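PDB 6I1M: cystatin from Fasciola hepatica, which probably inhibits papain-like cysteine proteases, as other cystatins and stefins do, and is a secreted member of the type 1 group. Local coordinates for residues A[69-74]-A[82-87]; A[5-10]-A[40-45]. All coordinates share one frame; numbering follows the deposited sequence.

Contact 1: A[69-74]-A[82-87]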
loop_
_atom_site.group_PDB
_atom_site.type_symbol
_atom_site.label_atom_id
_atom_site.label_comp_id
_atom_site.label_asym_id
_atom_site.label_seq_id
_atom_site.Cartn_x
_atom_site.Cartn_y
_atom_site.Cartn_z
ATOM N N VAL A 69 2.167 -3.709 1.950
ATOM C CA VAL A 69 2.437 -3.372 0.524
ATOM C C VAL A 69 3.175 -2.040 0.507
ATOM O O VAL A 69 2.626 -1.059 1.016
ATOM C CB VAL A 69 1.145 -3.268 -0.306
ATOM C CG1 VAL A 69 1.441 -3.187 -1.805
ATOM C CG2 VAL A 69 0.183 -4.412 -0.016
ATOM N N VAL A 70 4.349 -2.011 -0.106
ATOM C CA VAL A 70 5.138 -0.773 -0.323
ATOM C C VAL A 70 4.836 -0.200 -1.710
ATOM O O VAL A 70 4.906 -0.936 -2.690
ATOM C CB VAL A 70 6.634 -1.037 -0.121
ATOM C CG1 VAL A 70 7.420 0.258 -0.197
ATOM C CG2 VAL A 70 6.893 -1.757 1.194
ATOM N N VAL A 71 4.477 1.082 -1.767
ATOM C CA VAL A 71 4.337 1.853 -3.038
ATOM C C VAL A 71 5.426 2.931 -3.068
ATOM O O VAL A 71 5.461 3.738 -2.125
ATOM C CB VAL A 71 2.951 2.499 -3.166
ATOM C CG1 VAL A 71 2.815 3.249 -4.482
ATOM C CG2 VAL A 71 1.832 1.482 -2.995
ATOM N N PHE A 72 6.207 2.960 -4.147
ATOM C CA PHE A 72 7.209 3.988 -4.485
ATOM C C PHE A 72 6.567 5.055 -5.381
ATOM O O PHE A 72 6.052 4.763 -6.490
ATOM C CB PHE A 72 8.420 3.359 -5.164
ATOM C CG PHE A 72 9.441 4.386 -5.579
ATOM C CD1 PHE A 72 10.065 5.185 -4.626
ATOM C CD2 PHE A 72 9.712 4.619 -6.920
ATOM C CE1 PHE A 72 11.012 6.120 -5.013
ATOM C CE2 PHE A 72 10.615 5.605 -7.293
ATOM C CZ PHE A 72 11.255 6.354 -6.339
ATOM N N VAL A 73 6.620 6.295 -4.909
ATOM C CA VAL A 73 6.235 7.506 -5.688
ATOM C C VAL A 73 7.524 8.259 -6.002
ATOM O O VAL A 73 8.136 8.846 -5.119
ATOM C CB VAL A 73 5.241 8.385 -4.912
ATOM C CG1 VAL A 73 4.885 9.644 -5.670
ATOM C CG2 VAL A 73 3.996 7.608 -4.543
ATOM N N PRO A 74 7.995 8.248 -7.257
ATOM C CA PRO A 74 9.219 8.957 -7.601
ATOM C C PRO A 74 8.947 10.466 -7.652
ATOM O O PRO A 74 7.803 10.901 -7.733
ATOM C CB PRO A 74 9.564 8.425 -8.999
ATOM C CG PRO A 74 8.181 8.154 -9.590
ATOM C CD PRO A 74 7.368 7.616 -8.427
ATOM N N THR A 82 5.727 5.440 -10.649
ATOM C CA THR A 82 5.066 4.934 -9.424
ATOM C C THR A 82 4.976 3.413 -9.522
ATOM O O THR A 82 4.540 2.920 -10.580
ATOM C CB THR A 82 3.681 5.549 -9.232
ATOM O OG1 THR A 82 3.850 6.949 -9.032
ATOM C CG2 THR A 82 2.935 4.962 -8.056
ATOM N N SER A 83 5.414 2.697 -8.488
ATOM C CA SER A 83 5.512 1.218 -8.515
ATOM C C SER A 83 4.887 0.680 -7.230
ATOM O O SER A 83 5.271 1.150 -6.141
ATOM C CB SER A 83 6.962 0.801 -8.699
ATOM O OG SER A 83 7.091 -0.602 -8.907
ATOM N N VAL A 84 3.948 -0.258 -7.359
ATOM C CA VAL A 84 3.431 -1.059 -6.218
ATOM C C VAL A 84 4.347 -2.273 -6.048
ATOM O O VAL A 84 4.570 -3.005 -7.035
ATOM C CB VAL A 84 1.954 -1.449 -6.411
ATOM C CG1 VAL A 84 1.419 -2.112 -5.164
ATOM C CG2 VAL A 84 1.097 -0.233 -6.767
ATOM N N GLY A 85 4.877 -2.459 -4.846
ATOM C CA GLY A 85 5.708 -3.613 -4.482
ATOM C C GLY A 85 4.910 -4.911 -4.451
ATOM O O GLY A 85 3.684 -4.914 -4.726
ATOM N N THR A 86 5.582 -5.991 -4.082
ATOM C CA THR A 86 4.968 -7.314 -3.849
ATOM C C THR A 86 4.277 -7.331 -2.492
ATOM O O THR A 86 4.922 -7.164 -1.447
ATOM C CB THR A 86 6.027 -8.418 -3.932
ATOM O OG1 THR A 86 6.597 -8.308 -5.235
ATOM C CG2 THR A 86 5.432 -9.793 -3.723
ATOM N N PRO A 87 2.941 -7.570 -2.443
ATOM C CA PRO A 87 2.258 -7.711 -1.160
ATOM C C PRO A 87 2.784 -8.921 -0.374
ATOM O O PRO A 87 3.125 -9.938 -0.974
ATOM C CB PRO A 87 0.792 -7.888 -1.552
ATOM C CG PRO A 87 0.736 -7.244 -2.911
ATOM C CD PRO A 87 2.021 -7.690 -3.583
HETATM O O HOH W 1 5.511 -4.609 -0.721
#

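Contact 2: A[5-10]-A[40-45]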
loop_
_atom_site.group_PDB
_atom_site.type_symbol
_atom_site.label_atom_id
_atom_site.label_comp_id
_atom_site.label_asym_id
_atom_site.label_seq_id
_atom_site.Cartn_x
_atom_site.Cartn_y
_atom_site.Cartn_z
ATOM N N THR A 5 9.198 6.268 9.009
ATOM C CA THR A 5 8.423 6.887 10.114
ATOM C C THR A 5 7.625 5.790 10.829
ATOM O O THR A 5 7.448 4.676 10.263
ATOM C CB THR A 5 7.439 7.971 9.652
ATOM O OG1 THR A 5 6.329 7.358 8.983
ATOM C CG2 THR A 5 8.075 9.032 8.787
ATOM N N GLU A 6 7.176 6.087 12.045
ATOM C CA GLU A 6 6.146 5.286 12.758
ATOM C C GLU A 6 4.863 5.335 11.950
ATOM O O GLU A 6 4.574 6.337 11.294
ATOM C CB GLU A 6 5.951 5.796 14.188
ATOM C CG GLU A 6 7.040 5.301 15.132
ATOM C CD GLU A 6 7.197 3.786 15.079
ATOM O OE1 GLU A 6 6.223 3.079 15.455
ATOM O OE2 GLU A 6 8.257 3.308 14.584
ATOM N N PRO A 7 4.061 4.250 11.961
ATOM C CA PRO A 7 2.810 4.223 11.208
ATOM C C PRO A 7 1.929 5.403 11.616
ATOM O O PRO A 7 2.016 5.848 12.746
ATOM C CB PRO A 7 2.143 2.901 11.607
ATOM C CG PRO A 7 3.288 2.046 12.091
ATOM C CD PRO A 7 4.274 3.007 12.711
ATOM N N ARG A 8 1.094 5.876 10.698
ATOM C CA ARG A 8 0.164 6.985 11.018
ATOM C C ARG A 8 -1.137 6.733 10.271
ATOM O O ARG A 8 -1.181 5.848 9.362
ATOM C CB ARG A 8 0.769 8.341 10.636
ATOM C CG ARG A 8 1.123 8.454 9.159
ATOM C CD ARG A 8 1.224 9.886 8.676
ATOM N NE ARG A 8 1.760 10.012 7.322
ATOM C CZ ARG A 8 1.066 9.875 6.196
ATOM N NH1 ARG A 8 -0.228 9.593 6.208
ATOM N NH2 ARG A 8 1.671 10.028 5.039
ATOM N N SER A 9 -2.146 7.545 10.559
ATOM C CA SER A 9 -3.430 7.487 9.825
ATOM C C SER A 9 -3.200 7.946 8.374
ATOM O O SER A 9 -2.304 8.790 8.120
ATOM C CB SER A 9 -4.535 8.251 10.531
ATOM O OG SER A 9 -4.273 9.638 10.516
ATOM N N VAL A 10 -3.955 7.335 7.454
ATOM C CA VAL A 10 -3.922 7.611 5.997
ATOM C C VAL A 10 -4.859 8.783 5.704
ATOM O O VAL A 10 -6.003 8.764 6.184
ATOM C CB VAL A 10 -4.331 6.371 5.189
ATOM C CG1 VAL A 10 -4.220 6.620 3.695
ATOM C CG2 VAL A 10 -3.535 5.135 5.591
ATOM N N LEU A 40 -7.120 0.589 3.848
ATOM C CA LEU A 40 -5.771 1.036 4.257
ATOM C C LEU A 40 -5.861 1.368 5.747
ATOM O O LEU A 40 -6.572 2.329 6.083
ATOM C CB LEU A 40 -5.326 2.258 3.444
ATOM C CG LEU A 40 -5.377 2.165 1.911
ATOM C CD1 LEU A 40 -4.581 3.290 1.300
ATOM C CD2 LEU A 40 -4.844 0.858 1.367
ATOM N N LEU A 41 -5.201 0.579 6.593
ATOM C CA LEU A 41 -5.257 0.714 8.073
ATOM C C LEU A 41 -4.320 1.831 8.518
ATOM O O LEU A 41 -4.701 2.619 9.383
ATOM C CB LEU A 41 -4.837 -0.602 8.726
ATOM C CG LEU A 41 -5.772 -1.782 8.518
ATOM C CD1 LEU A 41 -5.224 -3.004 9.219
ATOM C CD2 LEU A 41 -7.175 -1.451 9.004
ATOM N N GLN A 42 -3.108 1.849 7.968
ATOM C CA GLN A 42 -2.047 2.795 8.387
ATOM C C GLN A 42 -0.993 2.850 7.288
ATOM O O GLN A 42 -1.009 1.982 6.389
ATOM C CB GLN A 42 -1.402 2.352 9.699
ATOM C CG GLN A 42 -0.820 0.951 9.609
ATOM C CD GLN A 42 -0.321 0.445 10.945
ATOM O OE1 GLN A 42 -0.920 0.706 11.980
ATOM N NE2 GLN A 42 0.756 -0.319 10.927
ATOM N N VAL A 43 -0.145 3.856 7.360
ATOM C CA VAL A 43 0.959 4.046 6.398
ATOM C C VAL A 43 2.181 4.533 7.176
ATOM O O VAL A 43 2.031 5.318 8.165
ATOM C CB VAL A 43 0.551 5.001 5.263
ATOM C CG1 VAL A 43 0.384 6.423 5.782
ATOM C CG2 VAL A 43 1.539 4.912 4.102
ATOM N N SER A 44 3.346 4.078 6.740
ATOM C CA SER A 44 4.660 4.558 7.226
ATOM C C SER A 44 5.414 5.034 5.994
ATOM O O SER A 44 5.230 4.415 4.953
ATOM C CB SER A 44 5.436 3.501 7.960
ATOM O OG SER A 44 4.616 2.754 8.823
ATOM N N THR A 45 6.129 6.148 6.085
ATOM C CA THR A 45 6.800 6.762 4.916
ATOM C C THR A 45 8.307 6.756 5.121
ATOM O O THR A 45 8.769 6.861 6.257
ATOM C CB THR A 45 6.276 8.165 4.644
ATOM O OG1 THR A 45 6.550 8.918 5.822
ATOM C CG2 THR A 45 4.802 8.142 4.323
HETATM O O HOH W 2 4.532 9.659 7.279
HETATM O O HOH W 3 6.875 1.486 10.206
HETATM O O HOH W 4 -5.788 5.396 8.814
#

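Contact 1: A[69-74]-A[82-87]
Val69 and Val84 meet methyl to methyl on the helix side of the sheet: CG1 of Val69 lies 3.5 Å from CG1 of Val84, and the two side chains cross obliquely. Each of these methyls is anti to its own backbone N (chi1 -169° in Val69). The other Val69 branch, CG2, packs on Pro87, 3.8 Å from its CB. Val71 shares this face, its CG1 4.0 Å from CG2 of Thr82. OG1 of Thr82 turns instead to Pro74, whose CD is 3.6 Å away, the two side chains standing at about a right angle. On the other face Phe72 pairs with Ser83, but its ring leads away from the second strand and sets one face over the N of Pro74.

Backbone bonds hold these side chains in register. Phe72 and Ser83 exchange two, each of 2.9 Å between the N of one residue and the O of the other. Gly85 N reaches Val70 O over a short 2.6 Å. Beyond it a water takes over, accepting from Val70 N and donating to Thr86 O, while Lys25 NZ of the helix binds Val84 O. Ile22 and Phe18 of helix 12-28 cover Val69 and Val71. This is an antiparallel beta hairpin at one edge of the cystatin sheet; in relatives its loop forms part of the protease-binding wedge.

Contact 2: A[5-10]-A[40-45]
Arg8 and Val43 form the single antiparallel bridge by which the segment leading into the helix lies against strand 38-47, much as the short first strand of the cystatin fold does. Arg8 N donates to Val43 O at 2.8 Å, and Val43 N returns a bond to Arg8 O at 3.0 Å.

The two side chains run side by side. The CG of Arg8 sits between its backbone N and carbonyl carbon (chi1 59°), and the chain then extends to NE, bringing one face of the guanidinium over CG1 of Val43, which is 3.3 Å from NH1. NH1 also donates in the guanidinium plane to Ser9 O, so that Ser9 O in the plane and a methyl above it limit the group's rotation, while NH2 makes a salt bridge with Glu14.

At the far end Thr5 grips Thr45 twice. Its N donates to Thr45 O, while its OG1 receives the Thr45 N-H at 3.1 Å in a nearly straight bond (174°), the hydroxyl standing where a strand neighbour would offer a carbonyl. CG2 of Thr5 is 3.3 Å from OG1 of Thr45, which shares a water with Arg8 NE. Pro7 lies alongside Gln42, its CB 3.5 Å from the amide carbon CD, and its CA rests near Ser44 OG.

Val10 points toward the strand, its CG2 4.0 Å from CB of Leu40. A water joins Val10 N to Leu41 O, where Leu41 and Gln42 form a classic beta bulge opposite Lys56. Leu40 also packs on Phe55 and Val57 of strand 50-59 and on Gln19 and Ile22 of helix 12-28, while Arg15 of that helix touches Val10 and binds Leu40 O.

Overall arrangement
From the N terminus, contact 2 comes first: segment 5-10 lies on strand 38-47, closing a long loop that contains helix 12-28. The chain then continues through strand 50-59 to strand 66-74, and contact 1 closes the short hairpin to strand 83-90. The two follow in series and do not cross. Their centres are about 14 Å apart and their nearest atoms about 7 Å, with no touch. In the four-stranded order, contact 2 sits at the 38-47 edge and contact 1 at the 83-90 edge, with strand 50-59 between. The helix packs on residues of both, and Tyr4, just ahead of contact 2, touches Val70 of contact 1.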